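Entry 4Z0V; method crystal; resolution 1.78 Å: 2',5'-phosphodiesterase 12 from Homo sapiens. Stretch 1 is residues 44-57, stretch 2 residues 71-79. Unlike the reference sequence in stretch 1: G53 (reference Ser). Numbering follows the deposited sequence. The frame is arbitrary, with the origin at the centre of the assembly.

Stretch 1, residues 44-57: YKEAKPGAAGSSWT
Stretch 2, residues 71-79: ADIGLRLKL

The strand through Y44-E46 and the one that includes L77-L79 run antiparallel, their axes 152° apart and 4.6 Å at closest approach. Y44 and K78 form the hydrogen-bonded pair, Y44 N to K78 O 2.8 Å and K78 N to Y44 O 2.9 Å; K45 faces L77 in the non-hydrogen-bonded pair, K45 CA to L77 CA 4.4 Å. E46 N extends the ladder to R76 O (3.0 Å). Backbones are extended (phi/psi -124/156 at Y44, -128/152 at K45, -121/160 at L77, -140/137 at K78), and strand 56-57 flanks K45, which exchanges backbone bonds with T57.

E46 (chi1 -103°, chi2 t) then replaces main chain with side chain: E46 OE2 accepts R76 N at 2.9 Å, while E46 OE1 accepts G53 N at 3.2 Å. A carboxylate suits this buried place because its two oxygens can serve both stretches. One water donates to E46 OE1 (2.7 Å from the water oxygen) and accepts from R76 NE (2.8 Å from it); E46 OE1 and R76 NE are themselves 4.2 Å apart, too far for a salt bridge. Another water links E46 OE2, G50 N and G74 O.

Two waters likewise bridge K45 NZ and D72 OD1, themselves 4.1 Å apart. K45 (p, t, t, t) carries its ammonium near D72, and the two waters, each accepting from K45 NZ and donating to D72 OD1, close the rest.

On the face shared by Y44 and K78, the lysine (t, t, p, t) lies over W56 (m, chi2 96°): K78 CB is 3.7 Å from the W56 six-membered centroid and K78 NZ 4.0 Å from the five-membered one, pairing aliphatic chain and cation with one aromatic face. R76 (m, t, m) sets its guanidinium face toward W56 CH2.

L75 (m, t) packs L75 CD2 3.9 Å from P49 CD, apolar against apolar. Type II turns span K48-A51 and D72-L75, and a type I' turn A51-S54. G74 (92/-4) adopts angles that call for glycine; at G53 (67/29), which differs from the reference, a CB would clash with R76 NH1.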

# COMPACT_ATOMS: atom_id res chain seq x y z
N TYR A 44 -0.45 -7.61 29.61
CA TYR A 44 0.39 -8.23 30.63
C TYR A 44 1.62 -8.83 30.04
O TYR A 44 1.63 -9.21 28.87
CB TYR A 44 -0.34 -9.34 31.38
CG TYR A 44 -1.62 -8.90 32.02
CD1 TYR A 44 -2.80 -8.81 31.28
CD2 TYR A 44 -1.69 -8.67 33.40
CE1 TYR A 44 -4.00 -8.44 31.88
CE2 TYR A 44 -2.89 -8.31 34.01
CZ TYR A 44 -4.04 -8.19 33.24
OH TYR A 44 -5.23 -7.83 33.82
N LYS A 45 2.65 -8.97 30.87
CA LYS A 45 3.86 -9.67 30.46
C LYS A 45 4.16 -10.72 31.53
O LYS A 45 3.75 -10.56 32.68
CB LYS A 45 5.05 -8.70 30.27
CG LYS A 45 5.51 -8.04 31.57
CD LYS A 45 6.43 -6.83 31.39
CE LYS A 45 6.73 -6.20 32.73
NZ LYS A 45 7.90 -5.28 32.69
N GLU A 46 4.82 -11.81 31.14
CA GLU A 46 5.20 -12.84 32.09
C GLU A 46 5.98 -12.20 33.21
O GLU A 46 6.79 -11.32 32.95
CB GLU A 46 6.04 -13.89 31.39
CG GLU A 46 5.29 -15.14 31.07
CD GLU A 46 6.19 -16.18 30.44
OE1 GLU A 46 6.18 -17.33 30.92
OE2 GLU A 46 6.97 -15.81 29.53
N ALA A 47 5.66 -12.56 34.45
CA ALA A 47 6.32 -12.00 35.63
C ALA A 47 7.83 -12.25 35.60
O ALA A 47 8.63 -11.37 35.92
CB ALA A 47 5.71 -12.58 36.90
N LYS A 48 8.23 -13.44 35.14
CA LYS A 48 9.65 -13.80 35.01
C LYS A 48 9.83 -14.62 33.75
O LYS A 48 8.88 -15.33 33.41
CB LYS A 48 10.09 -14.63 36.25
CG LYS A 48 10.33 -13.80 37.52
N PRO A 49 11.01 -14.63 33.08
CA PRO A 49 11.17 -15.53 31.92
C PRO A 49 10.98 -17.00 32.32
O PRO A 49 11.36 -17.42 33.42
CB PRO A 49 12.60 -15.28 31.45
CG PRO A 49 12.99 -13.97 32.05
CD PRO A 49 12.25 -13.87 33.33
N GLY A 50 10.31 -17.74 31.44
CA GLY A 50 10.07 -19.16 31.57
C GLY A 50 9.12 -19.57 32.67
O GLY A 50 9.14 -20.73 33.09
N ALA A 51 8.27 -18.63 33.13
CA ALA A 51 7.30 -18.92 34.18
C ALA A 51 6.13 -19.80 33.64
O ALA A 51 5.25 -20.17 34.42
CB ALA A 51 6.76 -17.62 34.77
N ALA A 52 6.16 -20.15 32.32
CA ALA A 52 5.17 -20.97 31.59
C ALA A 52 3.75 -20.39 31.73
O ALA A 52 2.76 -21.14 31.70
CB ALA A 52 5.22 -22.43 32.06
N GLY A 53 3.67 -19.06 31.87
CA GLY A 53 2.43 -18.31 32.02
C GLY A 53 1.70 -18.57 33.33
O GLY A 53 0.47 -18.45 33.38
N SER A 54 2.44 -18.91 34.40
CA SER A 54 1.87 -19.17 35.72
C SER A 54 1.52 -17.87 36.45
O SER A 54 0.54 -17.84 37.20
CB SER A 54 2.84 -19.98 36.57
OG SER A 54 4.09 -19.32 36.73
N SER A 55 2.34 -16.80 36.25
CA SER A 55 2.19 -15.48 36.88
C SER A 55 2.35 -14.37 35.82
O SER A 55 3.24 -14.47 34.98
CB SER A 55 3.22 -15.31 37.99
OG SER A 55 3.02 -14.12 38.72
N TRP A 56 1.50 -13.33 35.88
CA TRP A 56 1.47 -12.23 34.89
C TRP A 56 1.59 -10.89 35.58
O TRP A 56 1.01 -10.67 36.64
CB TRP A 56 0.16 -12.28 34.08
CG TRP A 56 0.03 -13.49 33.21
CD1 TRP A 56 -0.65 -14.65 33.51
CD2 TRP A 56 0.65 -13.71 31.94
NE1 TRP A 56 -0.52 -15.55 32.49
CE2 TRP A 56 0.30 -15.01 31.52
CE3 TRP A 56 1.45 -12.92 31.10
CZ2 TRP A 56 0.74 -15.55 30.30
CZ3 TRP A 56 1.91 -13.46 29.91
CH2 TRP A 56 1.54 -14.75 29.51
N THR A 57 2.37 -9.99 34.98
CA THR A 57 2.59 -8.65 35.52
C THR A 57 1.88 -7.66 34.63
O THR A 57 2.10 -7.65 33.42
CB THR A 57 4.09 -8.33 35.61
OG1 THR A 57 4.68 -9.28 36.50
CG2 THR A 57 4.35 -6.92 36.13
N ALA A 71 13.47 -4.81 27.52
CA ALA A 71 13.33 -5.48 28.80
C ALA A 71 12.34 -6.66 28.72
O ALA A 71 12.36 -7.52 29.59
CB ALA A 71 12.87 -4.50 29.87
N ASP A 72 11.47 -6.67 27.71
CA ASP A 72 10.47 -7.73 27.55
C ASP A 72 11.01 -8.92 26.78
O ASP A 72 10.30 -9.91 26.65
CB ASP A 72 9.22 -7.19 26.80
CG ASP A 72 8.47 -6.07 27.48
OD1 ASP A 72 8.50 -6.00 28.73
OD2 ASP A 72 7.80 -5.30 26.77
N ILE A 73 12.23 -8.83 26.18
CA ILE A 73 12.78 -9.95 25.40
C ILE A 73 12.84 -11.19 26.31
O ILE A 73 13.27 -11.07 27.45
CB ILE A 73 14.17 -9.61 24.79
CG1 ILE A 73 14.01 -8.57 23.65
CG2 ILE A 73 14.89 -10.88 24.28
CD1 ILE A 73 15.33 -7.87 23.22
N GLY A 74 12.35 -12.33 25.82
CA GLY A 74 12.32 -13.56 26.60
C GLY A 74 11.03 -13.79 27.37
O GLY A 74 10.88 -14.82 28.02
N LEU A 75 10.10 -12.82 27.34
CA LEU A 75 8.80 -12.93 28.02
C LEU A 75 7.66 -13.15 27.02
O LEU A 75 7.68 -12.58 25.93
CB LEU A 75 8.47 -11.66 28.83
CG LEU A 75 9.50 -11.15 29.86
CD1 LEU A 75 9.00 -9.82 30.49
CD2 LEU A 75 9.69 -12.17 31.00
N ARG A 76 6.62 -13.90 27.43
CA ARG A 76 5.39 -14.00 26.66
C ARG A 76 4.52 -12.81 27.09
O ARG A 76 4.75 -12.21 28.15
CB ARG A 76 4.67 -15.33 26.93
CG ARG A 76 5.50 -16.50 26.36
CD ARG A 76 4.71 -17.76 26.08
NE ARG A 76 4.27 -18.43 27.31
CZ ARG A 76 3.01 -18.54 27.70
NH1 ARG A 76 2.71 -19.18 28.83
NH2 ARG A 76 2.03 -18.03 26.97
N LEU A 77 3.53 -12.48 26.27
CA LEU A 77 2.60 -11.38 26.58
C LEU A 77 1.21 -11.92 26.64
O LEU A 77 0.92 -12.98 26.09
CB LEU A 77 2.71 -10.31 25.45
CG LEU A 77 4.10 -9.74 25.16
CD1 LEU A 77 4.02 -8.78 23.91
CD2 LEU A 77 4.66 -8.97 26.37
N LYS A 78 0.31 -11.19 27.29
CA LYS A 78 -1.07 -11.61 27.34
C LYS A 78 -1.94 -10.37 27.18
O LYS A 78 -1.65 -9.34 27.78
CB LYS A 78 -1.36 -12.30 28.70
CG LYS A 78 -2.83 -12.76 28.84
CD LYS A 78 -3.07 -13.63 30.06
CE LYS A 78 -3.38 -12.84 31.29
NZ LYS A 78 -3.97 -13.71 32.34
N LEU A 79 -2.99 -10.47 26.36
CA LEU A 79 -3.94 -9.37 26.21
C LEU A 79 -5.26 -9.76 26.82
O LEU A 79 -5.78 -10.84 26.52
CB LEU A 79 -4.15 -8.99 24.71
CG LEU A 79 -5.33 -8.00 24.40
CD1 LEU A 79 -5.07 -6.60 24.99
CD2 LEU A 79 -5.58 -7.90 22.87
O HOH W 1 10.06 -6.19 31.14
O HOH W 2 7.33 -3.98 30.19
O HOH W 3 9.33 -16.83 29.02
O HOH W 4 6.38 -19.25 29.00